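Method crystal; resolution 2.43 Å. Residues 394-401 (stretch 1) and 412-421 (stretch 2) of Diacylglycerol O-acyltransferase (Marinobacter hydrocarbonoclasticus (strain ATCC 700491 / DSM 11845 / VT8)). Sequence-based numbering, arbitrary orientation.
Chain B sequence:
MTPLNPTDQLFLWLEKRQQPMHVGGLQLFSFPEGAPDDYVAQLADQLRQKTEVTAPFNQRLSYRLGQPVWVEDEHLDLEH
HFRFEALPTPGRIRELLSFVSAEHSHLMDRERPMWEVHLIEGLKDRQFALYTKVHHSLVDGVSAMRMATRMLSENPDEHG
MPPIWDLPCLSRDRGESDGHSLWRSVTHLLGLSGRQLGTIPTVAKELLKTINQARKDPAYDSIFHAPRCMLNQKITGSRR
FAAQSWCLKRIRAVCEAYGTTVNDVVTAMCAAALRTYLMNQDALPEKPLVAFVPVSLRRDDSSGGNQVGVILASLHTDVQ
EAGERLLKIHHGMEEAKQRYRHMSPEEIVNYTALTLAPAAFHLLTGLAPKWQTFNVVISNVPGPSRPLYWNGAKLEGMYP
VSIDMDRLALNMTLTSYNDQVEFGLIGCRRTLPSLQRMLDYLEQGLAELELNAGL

Stretch 1 394-401: KLEGMYPV
Stretch 2 412-421: MTLTSYNDQV

Residues 394-401 belong to a strand that begins earlier in the chain. Its backbone is extended except at Glu396 (phi/psi -94/-17), followed by Gly397 at 180/136. Residues 412-417 form a second, running roughly antiparallel to it at 153°, with a closest axis approach of 6.7 Å. Gly397 CA lies 7.2 Å from Tyr417 CA, and Pro400 CA lies 6.3 Å from Thr413 CA. No backbone-to-backbone hydrogen bond links the stretches, so side chains make the connection.

The second strand ends in a type II' turn from Tyr417 to Gln420. Asn418 (phi/psi 50/-111) and Asp419 (-65/-17) occupy its corners. Tyr417 N donates to Gln420 O at 3.1 Å, and Gln420 N donates to Tyr417 O at 3.0 Å. Strand structure resumes at Gln420.

Two side chains donate hydrogen bonds to backbone carbonyls of the first strand. A phenol hydroxyl and an amide NH2 are the donors, and the carbonyl oxygens accept. Tyr417 OH reaches Leu395 O at 2.4 Å, a very short distance. Gln420 (chi1 p, chi2 t) places NE2 3.0 Å from Glu396 O, with an N-H...O angle of 148°.

Tyr417 (chi1 t, chi2 56°) buries the largest area. Leu395 (t, p) sets CD2 over one ring face, 4.2 Å from the Tyr417 ring centroid, in a CH-pi contact. Met398 (p, t, m) approaches obliquely: its SD is 4.8 Å from that centroid, and Met398 CG is 3.8 Å from Tyr417 CB.

Farther along, the contacts are van der Waals. Thr415 (t) brings CG2 to 3.5 Å from Met398 O and 3.8 Å from Pro400 CD. Pro400, C-gamma endo, points toward the second strand; its CG is 3.5 Å from OG1 of Thr413 (p).

Within the first strand, Lys394 NZ and Glu396 OE2 form a salt bridge at 3.1 Å, pairing opposite charges; its hydrogen bond is weak. Glu396 (m, m) directs its CA-to-CB bond away from the second stretch. An ideal CB on Gly397 would clash with Tyr399 OH at 2.4 Å.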

# COMPACT_ATOMS: atom_id res chain seq x y z
N LYS B 394 10.73 17.63 -20.53
CA LYS B 394 11.43 18.51 -19.60
C LYS B 394 11.00 18.19 -18.16
O LYS B 394 9.81 18.20 -17.84
CB LYS B 394 11.14 19.98 -19.93
CG LYS B 394 11.82 21.00 -19.03
CD LYS B 394 11.46 22.42 -19.44
CE LYS B 394 10.20 22.45 -20.30
NZ LYS B 394 9.46 23.74 -20.23
N LEU B 395 11.97 17.91 -17.31
CA LEU B 395 11.70 17.89 -15.88
C LEU B 395 11.32 19.30 -15.43
O LEU B 395 12.11 20.23 -15.58
CB LEU B 395 12.93 17.40 -15.12
CG LEU B 395 12.78 17.10 -13.63
CD1 LEU B 395 11.80 15.94 -13.38
CD2 LEU B 395 14.15 16.83 -12.99
N GLU B 396 10.09 19.46 -14.92
CA GLU B 396 9.61 20.74 -14.40
C GLU B 396 9.80 20.91 -12.89
O GLU B 396 9.71 22.04 -12.40
CB GLU B 396 8.13 20.93 -14.71
CG GLU B 396 7.77 20.86 -16.17
CD GLU B 396 8.09 22.14 -16.92
OE1 GLU B 396 8.63 23.09 -16.29
OE2 GLU B 396 7.81 22.19 -18.13
N GLY B 397 10.03 19.83 -12.14
CA GLY B 397 10.16 19.90 -10.69
C GLY B 397 10.40 18.53 -10.09
O GLY B 397 9.76 17.55 -10.49
N MET B 398 11.34 18.43 -9.14
CA MET B 398 11.70 17.18 -8.48
C MET B 398 11.59 17.38 -6.97
O MET B 398 12.19 18.32 -6.42
CB MET B 398 13.12 16.73 -8.88
CG MET B 398 14.11 17.88 -9.10
SD MET B 398 15.84 17.44 -9.43
CE MET B 398 16.30 16.61 -7.90
N TYR B 399 10.82 16.52 -6.31
CA TYR B 399 10.41 16.71 -4.91
C TYR B 399 10.69 15.43 -4.13
O TYR B 399 10.07 14.39 -4.41
CB TYR B 399 8.93 17.08 -4.82
CG TYR B 399 8.55 18.22 -5.73
CD1 TYR B 399 8.70 19.55 -5.32
CD2 TYR B 399 8.06 17.98 -7.01
CE1 TYR B 399 8.36 20.62 -6.17
CE2 TYR B 399 7.72 19.03 -7.86
CZ TYR B 399 7.87 20.35 -7.43
OH TYR B 399 7.54 21.37 -8.28
N PRO B 400 11.57 15.47 -3.14
CA PRO B 400 11.82 14.27 -2.35
C PRO B 400 10.63 13.95 -1.44
O PRO B 400 9.86 14.83 -1.06
CB PRO B 400 13.06 14.65 -1.54
CG PRO B 400 12.91 16.12 -1.35
CD PRO B 400 12.32 16.63 -2.64
N VAL B 401 10.50 12.66 -1.12
CA VAL B 401 9.45 12.15 -0.24
C VAL B 401 10.16 11.34 0.82
O VAL B 401 10.76 10.31 0.52
CB VAL B 401 8.43 11.27 -0.99
CG1 VAL B 401 7.18 11.11 -0.13
CG2 VAL B 401 8.09 11.87 -2.36
N MET B 412 10.70 17.46 6.73
CA MET B 412 10.80 18.48 5.70
C MET B 412 12.06 18.23 4.91
O MET B 412 13.16 18.21 5.47
CB MET B 412 10.82 19.88 6.31
CG MET B 412 9.55 20.26 7.09
SD MET B 412 9.68 21.89 7.87
CE MET B 412 8.74 22.93 6.76
N THR B 413 11.91 18.00 3.61
CA THR B 413 13.08 17.72 2.79
C THR B 413 13.14 18.66 1.60
O THR B 413 12.13 18.93 0.94
CB THR B 413 13.09 16.29 2.32
OG1 THR B 413 11.75 15.91 1.98
CG2 THR B 413 13.61 15.39 3.43
N LEU B 414 14.34 19.13 1.34
CA LEU B 414 14.59 20.23 0.42
C LEU B 414 15.68 19.86 -0.56
O LEU B 414 16.62 19.13 -0.24
CB LEU B 414 15.00 21.47 1.15
CG LEU B 414 13.73 21.96 1.80
CD1 LEU B 414 13.75 21.74 3.27
CD2 LEU B 414 13.65 23.39 1.46
N THR B 415 15.53 20.40 -1.76
CA THR B 415 16.50 20.20 -2.83
C THR B 415 16.36 21.39 -3.76
O THR B 415 15.42 22.19 -3.66
CB THR B 415 16.28 18.86 -3.56
OG1 THR B 415 17.33 18.66 -4.52
CG2 THR B 415 14.97 18.86 -4.28
N SER B 416 17.32 21.51 -4.67
CA SER B 416 17.26 22.56 -5.67
C SER B 416 17.38 21.94 -7.05
O SER B 416 18.00 20.88 -7.23
CB SER B 416 18.35 23.63 -5.45
OG SER B 416 19.61 23.04 -5.21
N TYR B 417 16.74 22.59 -8.00
CA TYR B 417 16.81 22.21 -9.41
C TYR B 417 16.79 23.50 -10.21
O TYR B 417 15.77 24.20 -10.21
CB TYR B 417 15.65 21.27 -9.80
CG TYR B 417 15.37 21.11 -11.30
CD1 TYR B 417 16.36 20.70 -12.19
CD2 TYR B 417 14.09 21.34 -11.81
CE1 TYR B 417 16.08 20.54 -13.56
CE2 TYR B 417 13.81 21.20 -13.15
CZ TYR B 417 14.80 20.80 -14.03
OH TYR B 417 14.50 20.65 -15.37
N ASN B 418 17.92 23.83 -10.83
CA ASN B 418 18.05 24.97 -11.73
C ASN B 418 17.48 26.25 -11.12
O ASN B 418 18.02 26.77 -10.15
CB ASN B 418 17.36 24.65 -13.07
CG ASN B 418 17.68 25.68 -14.16
OD1 ASN B 418 18.85 25.88 -14.53
ND2 ASN B 418 16.65 26.35 -14.67
N ASP B 419 16.36 26.74 -11.66
CA ASP B 419 15.77 28.02 -11.28
C ASP B 419 15.27 28.07 -9.84
O ASP B 419 15.00 29.17 -9.35
CB ASP B 419 14.58 28.35 -12.18
CG ASP B 419 14.99 28.89 -13.53
OD1 ASP B 419 14.16 28.83 -14.46
OD2 ASP B 419 16.14 29.37 -13.66
N GLN B 420 15.08 26.93 -9.18
CA GLN B 420 14.13 26.89 -8.08
C GLN B 420 14.64 26.04 -6.92
O GLN B 420 15.61 25.28 -7.04
CB GLN B 420 12.76 26.40 -8.57
CG GLN B 420 12.78 24.97 -9.16
CD GLN B 420 11.73 24.74 -10.24
OE1 GLN B 420 11.52 25.58 -11.12
NE2 GLN B 420 11.08 23.57 -10.18
N VAL B 421 13.98 26.20 -5.78
CA VAL B 421 14.22 25.40 -4.58
C VAL B 421 12.95 24.59 -4.32
O VAL B 421 11.84 25.12 -4.39
CB VAL B 421 14.61 26.28 -3.37
CG1 VAL B 421 14.38 25.58 -2.05
CG2 VAL B 421 16.08 26.68 -3.47